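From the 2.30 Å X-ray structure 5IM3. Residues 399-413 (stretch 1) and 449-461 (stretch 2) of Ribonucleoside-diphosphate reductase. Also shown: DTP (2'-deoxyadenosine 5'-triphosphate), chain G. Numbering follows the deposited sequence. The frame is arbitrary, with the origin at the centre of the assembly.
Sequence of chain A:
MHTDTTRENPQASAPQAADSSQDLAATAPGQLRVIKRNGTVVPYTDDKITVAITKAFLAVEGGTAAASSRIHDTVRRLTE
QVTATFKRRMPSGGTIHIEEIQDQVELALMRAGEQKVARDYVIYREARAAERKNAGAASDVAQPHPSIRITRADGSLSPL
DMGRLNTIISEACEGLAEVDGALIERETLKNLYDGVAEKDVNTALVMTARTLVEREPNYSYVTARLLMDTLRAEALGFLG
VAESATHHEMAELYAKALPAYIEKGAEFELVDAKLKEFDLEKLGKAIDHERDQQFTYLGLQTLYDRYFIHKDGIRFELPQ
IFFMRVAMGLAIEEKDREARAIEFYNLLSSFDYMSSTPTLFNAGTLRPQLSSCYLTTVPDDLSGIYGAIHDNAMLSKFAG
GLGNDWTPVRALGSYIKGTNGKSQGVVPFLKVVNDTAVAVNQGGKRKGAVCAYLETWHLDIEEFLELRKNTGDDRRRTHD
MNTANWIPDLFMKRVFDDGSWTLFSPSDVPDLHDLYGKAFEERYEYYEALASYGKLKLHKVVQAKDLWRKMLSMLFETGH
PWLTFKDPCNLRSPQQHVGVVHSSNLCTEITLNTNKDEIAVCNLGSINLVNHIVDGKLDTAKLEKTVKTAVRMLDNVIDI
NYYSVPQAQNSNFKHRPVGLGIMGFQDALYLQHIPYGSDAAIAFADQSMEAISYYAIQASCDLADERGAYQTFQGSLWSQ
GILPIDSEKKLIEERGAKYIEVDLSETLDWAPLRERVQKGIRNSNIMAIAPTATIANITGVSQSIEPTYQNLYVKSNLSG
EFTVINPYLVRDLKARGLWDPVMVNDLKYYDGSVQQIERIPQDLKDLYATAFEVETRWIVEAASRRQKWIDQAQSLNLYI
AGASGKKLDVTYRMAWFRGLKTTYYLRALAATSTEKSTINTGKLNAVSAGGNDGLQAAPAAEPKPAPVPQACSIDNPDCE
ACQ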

ATOM      1  N   ALA A 399      36.559 -20.380  18.713  1.00 71.48           N
ATOM      2  CA  ALA A 399      35.736 -19.170  18.778  1.00 73.23           C
ATOM      3  C   ALA A 399      36.400 -17.959  18.121  1.00 73.71           C
ATOM      4  O   ALA A 399      36.096 -16.816  18.470  1.00 76.39           O
ATOM      5  N   GLY A 400      37.290 -18.181  17.160  1.00 68.07           N
ATOM      6  CA  GLY A 400      37.939 -17.071  16.486  1.00 65.68           C
ATOM      7  C   GLY A 400      37.033 -16.378  15.483  1.00 61.28           C
ATOM      8  O   GLY A 400      36.177 -16.990  14.842  1.00 58.53           O
ATOM      9  N   GLY A 401      37.229 -15.069  15.354  1.00 56.86           N
ATOM     10  CA  GLY A 401      36.524 -14.265  14.369  1.00 53.47           C
ATOM     11  C   GLY A 401      37.418 -13.987  13.172  1.00 51.15           C
ATOM     12  O   GLY A 401      38.626 -13.808  13.319  1.00 53.61           O
ATOM     13  N   LEU A 402      36.809 -13.940  11.987  1.00 47.42           N
ATOM     14  CA  LEU A 402      37.548 -13.931  10.732  1.00 46.56           C
ATOM     15  C   LEU A 402      37.031 -12.869   9.772  1.00 47.00           C
ATOM     16  O   LEU A 402      35.819 -12.722   9.581  1.00 47.20           O
ATOM     17  N   GLY A 403      37.962 -12.151   9.153  1.00 42.49           N
ATOM     18  CA  GLY A 403      37.694 -11.393   7.941  1.00 45.28           C
ATOM     19  C   GLY A 403      38.355 -12.081   6.755  1.00 41.89           C
ATOM     20  O   GLY A 403      39.518 -12.483   6.834  1.00 42.48           O
ATOM     21  N   ASN A 404      37.591 -12.225   5.670  1.00 42.42           N
ATOM     22  CA  ASN A 404      38.055 -12.879   4.448  1.00 40.86           C
ATOM     23  C   ASN A 404      37.950 -11.911   3.279  1.00 41.03           C
ATOM     24  O   ASN A 404      36.861 -11.408   2.983  1.00 39.70           O
ATOM     25  N   ASP A 405      39.070 -11.689   2.592  1.00 40.13           N
ATOM     26  CA  ASP A 405      39.087 -10.928   1.346  1.00 39.57           C
ATOM     27  C   ASP A 405      38.872 -11.885   0.174  1.00 38.20           C
ATOM     28  O   ASP A 405      39.774 -12.648  -0.187  1.00 40.96           O
ATOM     29  N   TRP A 406      37.686 -11.835  -0.428  1.00 39.70           N
ATOM     30  CA  TRP A 406      37.341 -12.705  -1.544  1.00 36.49           C
ATOM     31  C   TRP A 406      37.467 -12.020  -2.897  1.00 38.78           C
ATOM     32  O   TRP A 406      37.184 -12.647  -3.923  1.00 41.16           O
ATOM     33  N   THR A 407      37.914 -10.770  -2.925  1.00 39.91           N
ATOM     34  CA  THR A 407      38.017 -10.035  -4.181  1.00 41.17           C
ATOM     35  C   THR A 407      38.862 -10.734  -5.241  1.00 41.43           C
ATOM     36  O   THR A 407      38.485 -10.670  -6.423  1.00 43.21           O
ATOM     37  N   PRO A 408      39.986 -11.385  -4.923  1.00 39.99           N
ATOM     38  CA  PRO A 408      40.830 -11.940  -5.998  1.00 40.78           C
ATOM     39  C   PRO A 408      40.170 -13.050  -6.802  1.00 41.61           C
ATOM     40  O   PRO A 408      40.634 -13.341  -7.913  1.00 45.15           O
ATOM     41  N   VAL A 409      39.112 -13.671  -6.291  1.00 38.02           N
ATOM     42  CA  VAL A 409      38.528 -14.851  -6.923  1.00 41.04           C
ATOM     43  C   VAL A 409      37.661 -14.418  -8.101  1.00 39.93           C
ATOM     44  O   VAL A 409      36.790 -13.553  -7.961  1.00 40.06           O
ATOM     45  N   ARG A 410      37.882 -15.041  -9.260  1.00 43.03           N
ATOM     46  CA  ARG A 410      37.275 -14.586 -10.507  1.00 42.72           C
ATOM     47  C   ARG A 410      35.761 -14.774 -10.495  1.00 42.62           C
ATOM     48  O   ARG A 410      35.222 -15.677  -9.850  1.00 41.74           O
ATOM     49  N   ALA A 411      35.076 -13.911 -11.243  1.00 44.93           N
ATOM     50  CA  ALA A 411      33.638 -13.746 -11.132  1.00 42.25           C
ATOM     51  C   ALA A 411      32.896 -14.599 -12.160  1.00 43.28           C
ATOM     52  O   ALA A 411      33.492 -15.274 -13.001  1.00 44.80           O
ATOM     53  N   LEU A 412      31.566 -14.559 -12.083  1.00 45.62           N
ATOM     54  CA  LEU A 412      30.722 -15.248 -13.050  1.00 46.57           C
ATOM     55  C   LEU A 412      31.139 -14.885 -14.467  1.00 46.63           C
ATOM     56  O   LEU A 412      31.366 -13.714 -14.780  1.00 44.35           O
ATOM     57  N   GLY A 413      31.245 -15.905 -15.320  1.00 45.88           N
ATOM     58  CA  GLY A 413      31.567 -15.716 -16.716  1.00 48.64           C
ATOM     59  C   GLY A 413      33.041 -15.761 -17.051  1.00 49.15           C
ATOM     60  O   GLY A 413      33.388 -15.734 -18.236  1.00 52.10           O
ATOM     61  N   ALA A 449      32.289 -16.334  14.129  1.00 54.73           N
ATOM     62  CA  ALA A 449      31.686 -15.746  12.938  1.00 54.16           C
ATOM     63  C   ALA A 449      32.758 -15.377  11.912  1.00 51.92           C
ATOM     64  O   ALA A 449      33.951 -15.364  12.222  1.00 51.39           O
ATOM     65  N   VAL A 450      32.320 -15.082  10.689  1.00 44.84           N
ATOM     66  CA  VAL A 450      33.210 -14.718   9.592  1.00 43.58           C
ATOM     67  C   VAL A 450      32.531 -13.639   8.756  1.00 42.27           C
ATOM     68  O   VAL A 450      31.306 -13.619   8.615  1.00 44.31           O
ATOM     69  N   CYS A 451      33.334 -12.722   8.215  1.00 39.78           N
ATOM     70  CA  CYS A 451      32.838 -11.649   7.358  1.00 40.20           C
ATOM     71  C   CYS A 451      33.596 -11.684   6.040  1.00 39.82           C
ATOM     72  O   CYS A 451      34.826 -11.586   6.030  1.00 41.02           O
ATOM     73  N   ALA A 452      32.863 -11.802   4.935  1.00 38.59           N
ATOM     74  CA  ALA A 452      33.461 -11.792   3.607  1.00 35.93           C
ATOM     75  C   ALA A 452      33.443 -10.383   3.024  1.00 39.54           C
ATOM     76  O   ALA A 452      32.440  -9.669   3.119  1.00 40.75           O
ATOM     77  N   TYR A 453      34.565  -9.987   2.427  1.00 41.21           N
ATOM     78  CA  TYR A 453      34.726  -8.675   1.814  1.00 40.45           C
ATOM     79  C   TYR A 453      34.833  -8.813   0.300  1.00 39.87           C
ATOM     80  O   TYR A 453      35.467  -9.745  -0.204  1.00 38.77           O
ATOM     81  N   LEU A 454      34.223  -7.875  -0.423  1.00 40.25           N
ATOM     82  CA  LEU A 454      34.309  -7.852  -1.878  1.00 39.65           C
ATOM     83  C   LEU A 454      34.422  -6.412  -2.360  1.00 39.64           C
ATOM     84  O   LEU A 454      33.706  -5.532  -1.877  1.00 43.21           O
ATOM     85  N   GLU A 455      35.321  -6.181  -3.312  1.00 41.64           N
ATOM     86  CA  GLU A 455      35.546  -4.845  -3.841  1.00 42.11           C
ATOM     87  C   GLU A 455      34.446  -4.480  -4.840  1.00 43.50           C
ATOM     88  O   GLU A 455      33.857  -5.348  -5.491  1.00 40.64           O
ATOM     89  N   THR A 456      34.177  -3.173  -4.956  1.00 41.41           N
ATOM     90  CA  THR A 456      32.929  -2.700  -5.555  1.00 42.14           C
ATOM     91  C   THR A 456      32.879  -2.836  -7.077  1.00 43.33           C
ATOM     92  O   THR A 456      31.784  -2.773  -7.649  1.00 44.22           O
ATOM     93  N   TRP A 457      34.016  -3.012  -7.745  1.00 43.60           N
ATOM     94  CA  TRP A 457      34.024  -3.269  -9.181  1.00 46.27           C
ATOM     95  C   TRP A 457      33.934  -4.754  -9.516  1.00 47.09           C
ATOM     96  O   TRP A 457      33.858  -5.105 -10.699  1.00 44.97           O
ATOM     97  N   HIS A 458      33.941  -5.628  -8.512  1.00 46.17           N
ATOM     98  CA  HIS A 458      33.884  -7.062  -8.755  1.00 46.01           C
ATOM     99  C   HIS A 458      32.579  -7.430  -9.450  1.00 45.26           C
ATOM    100  O   HIS A 458      31.500  -6.974  -9.063  1.00 43.98           O
ATOM    101  N   LEU A 459      32.679  -8.271 -10.480  1.00 40.95           N
ATOM    102  CA  LEU A 459      31.518  -8.564 -11.310  1.00 41.99           C
ATOM    103  C   LEU A 459      30.416  -9.306 -10.562  1.00 39.80           C
ATOM    104  O   LEU A 459      29.264  -9.286 -11.009  1.00 39.39           O
ATOM    105  N   ASP A 460      30.728  -9.947  -9.439  1.00 39.37           N
ATOM    106  CA  ASP A 460      29.714 -10.610  -8.632  1.00 40.92           C
ATOM    107  C   ASP A 460      29.111  -9.688  -7.574  1.00 39.79           C
ATOM    108  O   ASP A 460      28.339 -10.158  -6.732  1.00 39.11           O
ATOM    109  N   ILE A 461      29.414  -8.388  -7.617  1.00 42.52           N
ATOM    110  CA  ILE A 461      29.041  -7.503  -6.515  1.00 44.70           C
ATOM    111  C   ILE A 461      27.530  -7.470  -6.322  1.00 47.20           C
ATOM    112  O   ILE A 461      27.042  -7.431  -5.188  1.00 43.67           O
TER

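The two stretches meet as neighbouring strands of a parallel sheet, and beyond the strands the contact passes from backbone pairing to a small, largely polar junction built by side chains. Residues 401-405 and 450-455 run side by side, joined by backbone hydrogen bonds such as Cys451 N to Leu402 O (2.8 Å) and Asn404 N to Cys451 O (2.9 Å).

Paired residues send their side chains to the same face. On one face lie Leu402, Val450, Asn404 and Ala452. Leu402 (m, t) brings CB to 3.9 Å from CG2 of Val450 (p), and that CG2 lies 3.6 Å from Asn404 ND2. Asn404 (chi1 m) is buried, but both ends of its amide find hydrogen bonds elsewhere in the structure. The small methyl of Ala452 sits obliquely to the indole of Trp406 (chi1 m), CB to CD1 3.9 Å.

The other face carries Cys451, Asp405 and Tyr453. Gly403 has no side chain here, and a CB on it would lie about 3.8 Å from Tyr453 CE1, so the phenol ring (chi1 m) occupies space beside bare backbone. Asp405 (t) turns back on its own stretch, its OD1 accepting from Thr407 N at 3.0 Å and so steadying the bend that leaves the strand.

Thr407 is the most covered residue of the contact. In rotamer m, its OG1 accepts a hydrogen bond from Glu455 N at 2.9 Å, so a side-chain oxygen serves a strand amide after the backbone ladder has ended. Its methyl CG2 packs 4.1 Å from Trp457 CZ2. The Trp457 side chain (chi1 p) is held by a weak hydrogen bond from its NE1 to Glu455 OE2 (2.7 Å).

His458 (t) points toward stretch 1 and uses both ring nitrogens: NE2 donates to Val409 O at 2.8 Å, while ND1 accepts from Asp460 N at 3.1 Å. An imidazole suits this place because it can donate at one nitrogen and accept at the other. Ala411 also points across, and its methyl fits closely, CB lying 3.4 Å from Leu459 CB and 3.5 Å from His458 CE1. Asp460 (m) closes the junction by accepting from Leu412 N at OD1 (3.0 Å).

The CA-to-CB bond of Arg410 points away from stretch 2, and its guanidinium binds dATP. NH2 donates to O3G of the nucleotide at 2.9 Å and NH1 makes a weak bond to O1G at 3.4 Å, matching positive charge to the gamma phosphate, while C4' of the sugar lies over one face of the guanidinium.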

ATOM      1  CB  ALA A 399      35.361 -18.831  20.226  1.00 76.16           C
ATOM      2  CB  LEU A 402      37.454 -15.293  10.043  1.00 46.18           C
ATOM      3  CG  LEU A 402      38.286 -16.416  10.652  1.00 49.57           C
ATOM      4  CD1 LEU A 402      37.639 -17.755  10.380  1.00 49.22           C
ATOM      5  CD2 LEU A 402      39.684 -16.372  10.074  1.00 49.34           C
ATOM      6  CB  ASN A 404      37.232 -14.129   4.126  1.00 41.98           C
ATOM      7  CG  ASN A 404      37.558 -15.306   5.005  1.00 44.00           C
ATOM      8  OD1 ASN A 404      38.516 -15.291   5.781  1.00 46.86           O
ATOM      9  ND2 ASN A 404      36.753 -16.353   4.878  1.00 43.91           N
ATOM     10  CB  ASP A 405      40.406 -10.177   1.200  1.00 41.16           C
ATOM     11  CG  ASP A 405      40.672  -9.745  -0.231  1.00 40.71           C
ATOM     12  OD1 ASP A 405      39.707  -9.360  -0.924  1.00 38.71           O
ATOM     13  OD2 ASP A 405      41.843  -9.799  -0.664  1.00 40.08           O
ATOM     14  CB  TRP A 406      35.922 -13.246  -1.353  1.00 34.52           C
ATOM     15  CG  TRP A 406      35.919 -14.391  -0.407  1.00 36.41           C
ATOM     16  CD1 TRP A 406      35.851 -14.333   0.957  1.00 36.44           C
ATOM     17  CD2 TRP A 406      36.037 -15.777  -0.744  1.00 38.03           C
ATOM     18  NE1 TRP A 406      35.908 -15.599   1.487  1.00 35.41           N
ATOM     19  CE2 TRP A 406      36.022 -16.503   0.465  1.00 39.49           C
ATOM     20  CE3 TRP A 406      36.151 -16.475  -1.948  1.00 38.98           C
ATOM     21  CZ2 TRP A 406      36.113 -17.892   0.500  1.00 39.61           C
ATOM     22  CZ3 TRP A 406      36.241 -17.853  -1.909  1.00 39.36           C
ATOM     23  CH2 TRP A 406      36.220 -18.547  -0.695  1.00 36.81           C
ATOM     24  CB  THR A 407      38.569  -8.634  -3.892  1.00 40.59           C
ATOM     25  OG1 THR A 407      37.625  -7.909  -3.093  1.00 43.15           O
ATOM     26  CG2 THR A 407      38.842  -7.863  -5.179  1.00 42.50           C
ATOM     27  CB  PRO A 408      42.068 -12.461  -5.247  1.00 41.57           C
ATOM     28  CG  PRO A 408      42.072 -11.734  -3.943  1.00 42.05           C
ATOM     29  CD  PRO A 408      40.626 -11.520  -3.602  1.00 40.98           C
ATOM     30  CB  VAL A 409      37.724 -15.665  -5.896  1.00 39.94           C
ATOM     31  CG1 VAL A 409      37.024 -16.846  -6.552  1.00 38.80           C
ATOM     32  CG2 VAL A 409      38.643 -16.148  -4.780  1.00 39.20           C
ATOM     33  CB  ARG A 410      37.892 -15.320 -11.696  1.00 45.04           C
ATOM     34  CG  ARG A 410      37.693 -16.824 -11.698  1.00 45.16           C
ATOM     35  CD  ARG A 410      38.518 -17.476 -12.799  1.00 47.23           C
ATOM     36  NE  ARG A 410      39.950 -17.282 -12.585  1.00 47.72           N
ATOM     37  CZ  ARG A 410      40.908 -17.870 -13.293  1.00 53.04           C
ATOM     38  NH1 ARG A 410      40.599 -18.699 -14.283  1.00 57.67           N
ATOM     39  NH2 ARG A 410      42.178 -17.630 -13.008  1.00 55.18           N
ATOM     40  CB  ALA A 411      33.269 -12.272 -11.295  1.00 42.07           C
ATOM     41  CB  LEU A 412      29.251 -14.884 -12.824  1.00 45.94           C
ATOM     42  CG  LEU A 412      28.249 -15.465 -13.830  1.00 53.46           C
ATOM     43  CD1 LEU A 412      28.130 -16.976 -13.673  1.00 53.64           C
ATOM     44  CD2 LEU A 412      26.887 -14.799 -13.691  1.00 53.05           C
ATOM     45  CB  ALA A 449      30.859 -14.523  13.316  1.00 53.43           C
ATOM     46  CB  VAL A 450      33.572 -15.955   8.731  1.00 44.69           C
ATOM     47  CG1 VAL A 450      32.316 -16.672   8.278  1.00 46.63           C
ATOM     48  CG2 VAL A 450      34.433 -15.566   7.535  1.00 43.30           C
ATOM     49  CB  CYS A 451      33.000 -10.277   8.021  1.00 44.62           C
ATOM     50  SG  CYS A 451      32.379  -8.894   7.016  1.00 47.43           S
ATOM     51  CB  ALA A 452      32.720 -12.754   2.675  1.00 35.31           C
ATOM     52  CB  TYR A 453      35.974  -7.970   2.347  1.00 35.82           C
ATOM     53  CG  TYR A 453      35.835  -7.396   3.736  1.00 38.27           C
ATOM     54  CD1 TYR A 453      35.906  -8.214   4.857  1.00 39.36           C
ATOM     55  CD2 TYR A 453      35.680  -6.032   3.929  1.00 37.08           C
ATOM     56  CE1 TYR A 453      35.798  -7.692   6.130  1.00 38.34           C
ATOM     57  CE2 TYR A 453      35.568  -5.500   5.201  1.00 42.44           C
ATOM     58  CZ  TYR A 453      35.628  -6.337   6.297  1.00 41.72           C
ATOM     59  OH  TYR A 453      35.520  -5.820   7.564  1.00 44.10           O
ATOM     60  CB  LEU A 454      33.094  -8.522  -2.522  1.00 37.17           C
ATOM     61  CG  LEU A 454      33.307  -8.961  -3.969  1.00 41.29           C
ATOM     62  CD1 LEU A 454      34.232 -10.168  -4.026  1.00 39.25           C
ATOM     63  CD2 LEU A 454      31.978  -9.261  -4.642  1.00 40.95           C
ATOM     64  CB  GLU A 455      36.928  -4.765  -4.493  1.00 44.13           C
ATOM     65  CG  GLU A 455      37.497  -3.359  -4.603  1.00 43.11           C
ATOM     66  CD  GLU A 455      39.004  -3.347  -4.777  1.00 46.15           C
ATOM     67  OE1 GLU A 455      39.681  -4.244  -4.224  1.00 46.86           O
ATOM     68  OE2 GLU A 455      39.517  -2.439  -5.461  1.00 47.52           O
ATOM     69  CB  THR A 456      32.687  -1.238  -5.165  1.00 41.73           C
ATOM     70  OG1 THR A 456      32.943  -1.069  -3.765  1.00 40.49           O
ATOM     71  CG2 THR A 456      31.247  -0.842  -5.445  1.00 45.73           C
ATOM     72  CB  TRP A 457      35.283  -2.676  -9.829  1.00 46.70           C
ATOM     73  CG  TRP A 457      36.570  -3.068  -9.161  1.00 47.67           C
ATOM     74  CD1 TRP A 457      37.316  -2.303  -8.310  1.00 46.46           C
ATOM     75  CD2 TRP A 457      37.264  -4.316  -9.288  1.00 46.71           C
ATOM     76  NE1 TRP A 457      38.428  -2.994  -7.903  1.00 46.51           N
ATOM     77  CE2 TRP A 457      38.420  -4.234  -8.485  1.00 46.54           C
ATOM     78  CE3 TRP A 457      37.021  -5.494 -10.000  1.00 47.36           C
ATOM     79  CZ2 TRP A 457      39.330  -5.282  -8.376  1.00 46.97           C
ATOM     80  CZ3 TRP A 457      37.928  -6.537  -9.889  1.00 47.33           C
ATOM     81  CH2 TRP A 457      39.068  -6.423  -9.085  1.00 47.77           C
ATOM     82  CB  HIS A 458      34.014  -7.813  -7.431  1.00 45.57           C
ATOM     83  CG  HIS A 458      34.359  -9.263  -7.578  1.00 44.98           C
ATOM     84  ND1 HIS A 458      33.432 -10.218  -7.934  1.00 45.40           N
ATOM     85  CD2 HIS A 458      35.526  -9.923  -7.389  1.00 45.40           C
ATOM     86  CE1 HIS A 458      34.014 -11.403  -7.969  1.00 46.51           C
ATOM     87  NE2 HIS A 458      35.285 -11.252  -7.641  1.00 46.47           N
ATOM     88  CB  LEU A 459      31.940  -9.367 -12.542  1.00 43.19           C
ATOM     89  CG  LEU A 459      31.761  -8.616 -13.858  1.00 45.02           C
ATOM     90  CD1 LEU A 459      32.303  -9.448 -14.999  1.00 48.70           C
ATOM     91  CD2 LEU A 459      30.298  -8.280 -14.091  1.00 44.53           C
ATOM     92  CB  ASP A 460      30.301 -11.856  -7.959  1.00 43.75           C
ATOM     93  CG  ASP A 460      30.695 -12.935  -8.957  1.00 46.17           C
ATOM     94  OD1 ASP A 460      30.099 -12.997 -10.053  1.00 45.71           O
ATOM     95  OD2 ASP A 460      31.601 -13.729  -8.633  1.00 45.64           O
ATOM     96  CB  ILE A 461      29.611  -6.087  -6.735  1.00 45.75           C
ATOM     97  CG1 ILE A 461      29.369  -5.214  -5.498  1.00 45.83           C
ATOM     98  CG2 ILE A 461      28.989  -5.425  -7.961  1.00 45.98           C
ATOM     99  CD1 ILE A 461      30.076  -5.711  -4.246  1.00 45.66           C
TER
HETATM  100  PG  DTP G1005      44.463 -20.467 -14.516  1.00 74.43           P
HETATM  101  O1G DTP G1005      43.204 -20.587 -15.306  1.00 74.84           O
HETATM  102  O2G DTP G1005      45.630 -19.899 -15.325  1.00 79.11           O
HETATM  103  O3G DTP G1005      44.287 -19.594 -13.274  1.00 76.43           O
HETATM  104  PB  DTP G1005      44.989 -22.439 -12.482  1.00 67.18           P
HETATM  105  O1B DTP G1005      45.350 -21.345 -11.562  1.00 64.55           O
HETATM  106  O2B DTP G1005      45.991 -23.589 -12.381  1.00 65.17           O
HETATM  107  O3B DTP G1005      44.952 -21.882 -13.974  1.00 73.53           O
HETATM  108  PA  DTP G1005      42.785 -22.874 -10.776  1.00 52.63           P
HETATM  109  O1A DTP G1005      43.694 -22.082  -9.966  1.00 63.93           O
HETATM  110  O2A DTP G1005      42.640 -24.232 -10.130  1.00 56.14           O
HETATM  111  O3A DTP G1005      43.535 -23.009 -12.167  1.00 64.43           O
HETATM  112  O5' DTP G1005      41.385 -22.153 -10.864  1.00 51.75           O
HETATM  113  C5' DTP G1005      41.265 -20.739 -11.125  1.00 49.57           C
HETATM  114  C4' DTP G1005      39.877 -20.273 -10.764  1.00 45.92           C
HETATM  115  O4' DTP G1005      38.904 -21.143 -11.382  1.00 43.80           O
HETATM  116  C3' DTP G1005      39.556 -20.247  -9.269  1.00 44.76           C
HETATM  117  O3' DTP G1005      38.801 -19.081  -8.943  1.00 44.19           O
HETATM  118  C2' DTP G1005      38.722 -21.506  -9.065  1.00 44.47           C
HETATM  119  C1' DTP G1005      38.027 -21.678 -10.404  1.00 42.94           C
HETATM  120  N9  DTP G1005      37.756 -23.064 -10.756  1.00 42.39           N
HETATM  121  C8  DTP G1005      38.652 -23.951 -11.292  1.00 42.62           C
HETATM  122  N7  DTP G1005      38.172 -25.159 -11.462  1.00 43.86           N
HETATM  123  C5  DTP G1005      36.862 -25.058 -11.017  1.00 41.60           C
HETATM  124  C6  DTP G1005      35.810 -25.990 -10.946  1.00 43.60           C
HETATM  125  N6  DTP G1005      35.918 -27.262 -11.338  1.00 44.48           N
HETATM  126  N1  DTP G1005      34.625 -25.561 -10.462  1.00 43.84           N
HETATM  127  C2  DTP G1005      34.509 -24.286 -10.080  1.00 43.77           C
HETATM  128  N3  DTP G1005      35.429 -23.318 -10.096  1.00 44.46           N
HETATM  129  C4  DTP G1005      36.593 -23.772 -10.580  1.00 42.59           C